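Local coordinates for RING finger protein unkempt homolog (Mus musculus, PDB 5ELK) that binds specific RNA sequences in messenger RNAs through clustered CCCH zinc fingers and represses their translation, controlling the early morphology of cortical neurons, at residues C97-Q102 and C106-F111. Sequence-based numbering, arbitrary orientation.
Sequences CNDMQQ and CPRGPF. With ZN (zinc ion), chain E; nucleotides of chain B.
Cys-97 and Cys-106 meet across a shared zinc ion, each SG 2.3 Å from the metal and the two sulfurs 3.7 Å apart; Cys-112 and His-116 complete the site of this CCCH finger, the last of three in the chain. With SG anti to the backbone N in both cysteines, the two sulfurs converge on the metal. Each also receives a backbone N-H: Cys-97 SG, as N-cap of the helix, a weak one from Met-100 N, and Cys-106 SG one from Arg-108 N at 3.6 Å.

On the RNA side of the zinc, Arg-108 reaches back to Asp-99 in a salt bridge. Its NH2 donates to Asp-99 OD1 at 3.0 Å, nearly straight (165°), while NH1 adds a weaker bond to the same oxygen. OD1 lies in the guanidinium plane but is approached from above its own carboxylate plane, the two planes standing 69° apart. A bend at chi3 (-78°) turns the guanidinium toward the helix, with Cys-106 SG against one face, off centre.

The RNA of chain B binds on this face: Arg-108 NE donates a weak hydrogen bond to G5 O6, Phe-111 O accepts from G5 N1 at 3.0 Å, and Asn-98 N donates to A4 N1 (3.1 Å). The bent Met-100 chain brings CE 4.2 Å from Cys-106 CB.

The contact thus joins the start of helix 98-103 to the loop following it, and Phe-111 meets Tyr-14, just past helix 7-13.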
loop_
_atom_site.group_PDB
_atom_site.type_symbol
_atom_site.label_atom_id
_atom_site.label_comp_id
_atom_site.label_asym_id
_atom_site.label_seq_id
_atom_site.Cartn_x
_atom_site.Cartn_y
_atom_site.Cartn_z
ATOM N N CYS A 97 13.071 -6.773 -3.239
ATOM C CA CYS A 97 12.238 -7.797 -2.626
ATOM C C CYS A 97 13.087 -9.006 -2.219
ATOM O O CYS A 97 13.728 -9.658 -3.051
ATOM C CB CYS A 97 11.133 -8.219 -3.591
ATOM S SG CYS A 97 10.074 -9.545 -2.993
ATOM N N ASN A 98 13.076 -9.300 -0.930
ATOM C CA ASN A 98 13.912 -10.350 -0.372
ATOM C C ASN A 98 13.463 -11.744 -0.799
ATOM O O ASN A 98 14.285 -12.614 -1.070
ATOM C CB ASN A 98 13.885 -10.244 1.148
ATOM C CG ASN A 98 15.242 -10.408 1.763
ATOM O OD1 ASN A 98 15.471 -11.334 2.537
ATOM N ND2 ASN A 98 16.156 -9.507 1.432
ATOM N N ASP A 99 12.154 -11.948 -0.862
ATOM C CA ASP A 99 11.592 -13.237 -1.240
ATOM C C ASP A 99 12.002 -13.591 -2.662
ATOM O O ASP A 99 12.286 -14.750 -2.977
ATOM C CB ASP A 99 10.063 -13.198 -1.150
ATOM C CG ASP A 99 9.569 -12.825 0.227
ATOM O OD1 ASP A 99 9.490 -11.610 0.528
ATOM O OD2 ASP A 99 9.263 -13.751 1.011
ATOM N N MET A 100 12.012 -12.581 -3.525
ATOM C CA MET A 100 12.346 -12.781 -4.922
ATOM C C MET A 100 13.833 -13.081 -5.038
ATOM O O MET A 100 14.249 -13.901 -5.862
ATOM C CB MET A 100 11.974 -11.542 -5.752
ATOM C CG MET A 100 12.412 -11.599 -7.225
ATOM S SD MET A 100 11.591 -12.867 -8.204
ATOM C CE MET A 100 9.963 -12.153 -8.454
ATOM N N GLN A 101 14.631 -12.432 -4.197
ATOM C CA GLN A 101 16.080 -12.553 -4.290
ATOM C C GLN A 101 16.531 -13.933 -3.828
ATOM O O GLN A 101 17.551 -14.444 -4.282
ATOM C CB GLN A 101 16.769 -11.481 -3.459
ATOM C CG GLN A 101 18.070 -10.998 -4.055
ATOM C CD GLN A 101 18.764 -9.965 -3.183
ATOM O OE1 GLN A 101 19.138 -8.891 -3.655
ATOM N NE2 GLN A 101 18.948 -10.288 -1.906
ATOM N N GLN A 102 15.757 -14.534 -2.932
ATOM C CA GLN A 102 16.084 -15.845 -2.391
ATOM C C GLN A 102 15.545 -16.981 -3.228
ATOM O O GLN A 102 16.263 -17.949 -3.495
ATOM C CB GLN A 102 15.519 -15.977 -0.990
ATOM C CG GLN A 102 16.285 -15.180 0.010
ATOM C CD GLN A 102 15.529 -14.990 1.295
ATOM O OE1 GLN A 102 14.556 -15.685 1.569
ATOM N NE2 GLN A 102 15.968 -14.031 2.090
ATOM N N CYS A 106 7.894 -14.348 -5.932
ATOM C CA CYS A 106 7.306 -13.597 -4.821
ATOM C C CYS A 106 5.812 -13.900 -4.716
ATOM O O CYS A 106 5.115 -13.875 -5.723
ATOM C CB CYS A 106 7.516 -12.098 -5.029
ATOM S SG CYS A 106 6.780 -11.074 -3.752
ATOM N N PRO A 107 5.311 -14.192 -3.502
ATOM C CA PRO A 107 3.893 -14.553 -3.343
ATOM C C PRO A 107 2.920 -13.387 -3.524
ATOM O O PRO A 107 1.745 -13.593 -3.824
ATOM C CB PRO A 107 3.825 -15.096 -1.909
ATOM C CG PRO A 107 4.995 -14.494 -1.207
ATOM C CD PRO A 107 6.065 -14.345 -2.246
ATOM N N ARG A 108 3.415 -12.171 -3.354
ATOM C CA ARG A 108 2.572 -10.989 -3.446
ATOM C C ARG A 108 2.493 -10.509 -4.884
ATOM O O ARG A 108 1.650 -9.675 -5.219
ATOM C CB ARG A 108 3.128 -9.893 -2.540
ATOM C CG ARG A 108 3.438 -10.388 -1.140
ATOM C CD ARG A 108 3.992 -9.280 -0.281
ATOM N NE ARG A 108 5.402 -9.020 -0.562
ATOM C CZ ARG A 108 6.395 -9.829 -0.207
ATOM N NH1 ARG A 108 6.135 -10.959 0.433
ATOM N NH2 ARG A 108 7.652 -9.515 -0.494
ATOM N N GLY A 109 3.385 -11.036 -5.717
ATOM C CA GLY A 109 3.327 -10.834 -7.154
ATOM C C GLY A 109 3.190 -9.376 -7.555
ATOM O O GLY A 109 4.015 -8.560 -7.174
ATOM N N PRO A 110 2.138 -9.034 -8.309
ATOM C CA PRO A 110 1.983 -7.663 -8.810
ATOM C C PRO A 110 1.638 -6.630 -7.741
ATOM O O PRO A 110 1.530 -5.448 -8.066
ATOM C CB PRO A 110 0.834 -7.786 -9.813
ATOM C CG PRO A 110 0.014 -8.934 -9.293
ATOM C CD PRO A 110 0.987 -9.887 -8.661
ATOM N N PHE A 111 1.493 -7.060 -6.490
ATOM C CA PHE A 111 1.111 -6.158 -5.410
ATOM C C PHE A 111 2.182 -6.129 -4.344
ATOM O O PHE A 111 1.968 -5.606 -3.248
ATOM C CB PHE A 111 -0.238 -6.569 -4.824
ATOM C CG PHE A 111 -1.359 -6.546 -5.827
ATOM C CD1 PHE A 111 -1.486 -5.497 -6.716
ATOM C CD2 PHE A 111 -2.265 -7.579 -5.898
ATOM C CE1 PHE A 111 -2.505 -5.477 -7.645
ATOM C CE2 PHE A 111 -3.288 -7.560 -6.824
ATOM C CZ PHE A 111 -3.404 -6.506 -7.697
HETATM ZN ZN ZN E . 8.145 -9.316 -4.140
ATOM P P A B 4 7.996 -2.019 7.470
ATOM O OP1 A B 4 6.891 -1.840 8.452
ATOM O OP2 A B 4 9.414 -1.918 7.902
ATOM O "O5'" A B 4 7.813 -3.447 6.778
ATOM C "C5'" A B 4 6.556 -3.836 6.236
ATOM C "C4'" A B 4 6.511 -5.301 5.859
ATOM O "O4'" A B 4 7.425 -5.575 4.758
ATOM C "C3'" A B 4 6.870 -6.306 6.954
ATOM O "O3'" A B 4 6.138 -7.491 6.671
ATOM C "C2'" A B 4 8.337 -6.596 6.660
ATOM O "O2'" A B 4 8.814 -7.812 7.205
ATOM C "C1'" A B 4 8.313 -6.620 5.133
ATOM N N9 A B 4 9.597 -6.374 4.474
ATOM C C8 A B 4 10.568 -5.475 4.836
ATOM N N7 A B 4 11.588 -5.451 4.013
ATOM C C5 A B 4 11.275 -6.388 3.034
ATOM C C6 A B 4 11.968 -6.816 1.881
ATOM N N6 A B 4 13.162 -6.341 1.521
ATOM N N1 A B 4 11.375 -7.762 1.108
ATOM C C2 A B 4 10.167 -8.230 1.484
ATOM N N3 A B 4 9.419 -7.902 2.544
ATOM C C4 A B 4 10.036 -6.961 3.297
ATOM P P G B 5 5.263 -8.240 7.782
ATOM O OP1 G B 5 5.530 -7.678 9.135
ATOM O OP2 G B 5 5.467 -9.696 7.556
ATOM O "O5'" G B 5 3.765 -7.933 7.330
ATOM C "C5'" G B 5 3.074 -6.785 7.806
ATOM C "C4'" G B 5 1.864 -6.476 6.958
ATOM O "O4'" G B 5 2.296 -5.856 5.715
ATOM C "C3'" G B 5 1.005 -7.682 6.563
ATOM O "O3'" G B 5 -0.373 -7.308 6.543
ATOM C "C2'" G B 5 1.471 -7.977 5.140
ATOM O "O2'" G B 5 0.512 -8.632 4.331
ATOM C "C1'" G B 5 1.779 -6.576 4.617
ATOM N N9 G B 5 2.775 -6.549 3.539
ATOM C C8 G B 5 4.109 -6.870 3.637
ATOM N N7 G B 5 4.741 -6.745 2.506
ATOM C C5 G B 5 3.772 -6.322 1.607
ATOM C C6 G B 5 3.870 -6.021 0.223
ATOM O O6 G B 5 4.862 -6.076 -0.504
ATOM N N1 G B 5 2.651 -5.630 -0.315
ATOM C C2 G B 5 1.482 -5.527 0.402
ATOM N N2 G B 5 0.408 -5.124 -0.293
ATOM N N3 G B 5 1.374 -5.801 1.694
ATOM C C4 G B 5 2.551 -6.189 2.229
#